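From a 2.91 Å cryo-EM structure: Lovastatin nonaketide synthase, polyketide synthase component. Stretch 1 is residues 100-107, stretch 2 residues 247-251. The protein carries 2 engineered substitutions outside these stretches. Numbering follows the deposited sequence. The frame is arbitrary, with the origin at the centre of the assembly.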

# COMPACT_ATOMS: atom_id res chain seq x y z
N ARG A 100 14.17 -27.57 -14.03
CA ARG A 100 15.63 -27.56 -14.11
C ARG A 100 16.21 -28.79 -13.42
O ARG A 100 17.07 -29.50 -13.98
CB ARG A 100 16.17 -26.28 -13.48
CG ARG A 100 15.62 -25.01 -14.12
CD ARG A 100 16.45 -23.78 -13.77
NE ARG A 100 16.24 -23.31 -12.41
CZ ARG A 100 15.45 -22.30 -12.08
NH1 ARG A 100 14.72 -21.66 -12.98
NH2 ARG A 100 15.38 -21.92 -10.81
N LEU A 101 15.75 -29.07 -12.20
CA LEU A 101 16.23 -30.25 -11.50
C LEU A 101 15.77 -31.53 -12.19
O LEU A 101 16.47 -32.54 -12.11
CB LEU A 101 15.76 -30.24 -10.05
CG LEU A 101 16.71 -29.52 -9.08
CD1 LEU A 101 16.84 -28.05 -9.44
CD2 LEU A 101 16.25 -29.70 -7.65
N LEU A 102 14.62 -31.50 -12.86
CA LEU A 102 14.20 -32.66 -13.64
C LEU A 102 15.15 -32.91 -14.79
O LEU A 102 15.53 -34.06 -15.06
CB LEU A 102 12.78 -32.46 -14.15
CG LEU A 102 11.68 -32.78 -13.14
CD1 LEU A 102 10.36 -32.21 -13.61
CD2 LEU A 102 11.56 -34.28 -12.95
N LEU A 103 15.56 -31.86 -15.50
CA LEU A 103 16.55 -32.02 -16.56
C LEU A 103 17.84 -32.60 -16.00
O LEU A 103 18.40 -33.55 -16.56
CB LEU A 103 16.81 -30.67 -17.23
CG LEU A 103 15.73 -30.15 -18.17
CD1 LEU A 103 15.98 -28.70 -18.51
CD2 LEU A 103 15.69 -30.98 -19.43
N GLU A 104 18.32 -32.03 -14.89
CA GLU A 104 19.57 -32.52 -14.31
C GLU A 104 19.46 -33.98 -13.89
O GLU A 104 20.35 -34.78 -14.18
CB GLU A 104 19.97 -31.64 -13.13
CG GLU A 104 20.34 -30.22 -13.52
CD GLU A 104 20.67 -29.34 -12.33
OE1 GLU A 104 20.32 -29.72 -11.19
OE2 GLU A 104 21.29 -28.28 -12.53
N THR A 105 18.36 -34.34 -13.22
CA THR A 105 18.19 -35.70 -12.74
C THR A 105 17.98 -36.68 -13.88
O THR A 105 18.44 -37.82 -13.80
CB THR A 105 17.01 -35.78 -11.77
OG1 THR A 105 15.85 -35.20 -12.38
CG2 THR A 105 17.34 -35.06 -10.49
N VAL A 106 17.30 -36.27 -14.95
CA VAL A 106 17.12 -37.15 -16.09
C VAL A 106 18.45 -37.39 -16.78
O VAL A 106 18.75 -38.52 -17.19
CB VAL A 106 16.07 -36.57 -17.06
CG1 VAL A 106 16.10 -37.32 -18.37
CG2 VAL A 106 14.69 -36.67 -16.44
N TYR A 107 19.27 -36.35 -16.92
CA TYR A 107 20.60 -36.57 -17.48
C TYR A 107 21.42 -37.48 -16.58
O TYR A 107 22.16 -38.34 -17.07
CB TYR A 107 21.32 -35.25 -17.70
CG TYR A 107 22.66 -35.43 -18.38
CD1 TYR A 107 22.75 -35.58 -19.75
CD2 TYR A 107 23.83 -35.48 -17.64
CE1 TYR A 107 23.97 -35.76 -20.37
CE2 TYR A 107 25.06 -35.66 -18.25
CZ TYR A 107 25.12 -35.81 -19.62
OH TYR A 107 26.33 -35.99 -20.24
N ALA A 247 12.25 -33.15 -3.43
CA ALA A 247 12.93 -34.24 -4.10
C ALA A 247 12.61 -34.19 -5.59
O ALA A 247 11.47 -33.92 -5.98
CB ALA A 247 12.53 -35.60 -3.52
N VAL A 248 13.63 -34.45 -6.40
CA VAL A 248 13.48 -34.59 -7.84
C VAL A 248 14.13 -35.91 -8.22
O VAL A 248 15.35 -36.06 -8.10
CB VAL A 248 14.11 -33.42 -8.61
CG1 VAL A 248 13.89 -33.59 -10.10
CG2 VAL A 248 13.52 -32.11 -8.12
N CYS A 249 13.33 -36.85 -8.69
CA CYS A 249 13.80 -38.18 -9.05
C CYS A 249 13.57 -38.43 -10.53
O CYS A 249 12.60 -37.92 -11.10
CB CYS A 249 13.09 -39.26 -8.22
SG CYS A 249 13.71 -40.93 -8.51
N SER A 250 14.47 -39.19 -11.14
CA SER A 250 14.30 -39.64 -12.51
C SER A 250 14.75 -41.09 -12.58
O SER A 250 15.79 -41.44 -12.03
CB SER A 250 15.11 -38.78 -13.49
OG SER A 250 14.73 -37.42 -13.40
N VAL A 251 13.95 -41.92 -13.24
CA VAL A 251 14.21 -43.35 -13.32
C VAL A 251 14.07 -43.77 -14.78
O VAL A 251 13.01 -43.58 -15.38
CB VAL A 251 13.25 -44.14 -12.43
CG1 VAL A 251 13.11 -45.56 -12.92
CG2 VAL A 251 13.73 -44.12 -10.99

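A single hydroxyl-to-hydroxyl hydrogen bond, buried among leucine and valine side chains, joins this helix to this strand: Ser250 OG donates to Thr105 OG1 across 2.7 Å. It is the only hydrogen bond between the two stretches. Thr105 can accept it while turning its own proton back into the helix, where two carbonyl oxygens lie within reach, Leu101 O at 2.7 Å and Leu102 O at 2.9 Å from Thr105 OG1. The geometry does not settle which of them takes that proton, but the chi1 of Thr105, near +60° (p), is what brings the hydroxyl close to both. A helix can thus bury a threonine at modest cost, because its own backbone offers the hydroxyl a partner.

The helix, residues 100-107, lies over the strand, residues 247-251, with their N-to-C directions 38° apart and their axes approaching to 7.1 Å. In the register, the CA atoms of Val106 and Ser250 are 5.2 Å apart, those of Leu102 and Val248 6.2 Å. Inside the helix, the i to i+4 backbone bonds run from Glu104 N to Arg100 O through Tyr107 N to Leu103 O.

Strand alternation decides which residues meet the helix. Val248 and Ser250 point their CA-to-CB bonds toward it, whereas Ala247, Cys249 and Val251 point away. On the helix, Leu101 and Thr105, one turn apart, point toward the strand; Arg100, Leu103 and Tyr107 point away and make no contact with it.

Val248 has the largest area covered in the contact. Its branched side chain is broad but short, so it fills the space beside the helix backbone: CG2 lies 3.5 Å from Leu101 CB, and CG1 lies 3.7 Å from Leu102 CD2 and 3.4 Å from Leu101 O. Leu102 leaves its backbone sideways, yet its longer side chain brings its end nearer the strand, as a leucine can. Thr105 serves both kinds of chemistry, since its methyl CG2 packs 3.3 Å from Val248 O while its hydroxyl bonds to Ser250.

Serine suits the tightest point of the register because its side chain is small, and its hydroxyl can reach Thr105. Ser250 OG sits 3.1 Å from Val106 CG2, a close van der Waals contact, and 3.2 Å from Val106 N. The latter is not a hydrogen bond, for the angle is poor; Val106 N instead bonds to Leu102 O at 2.8 Å, leaving the helical pattern intact beside the serine.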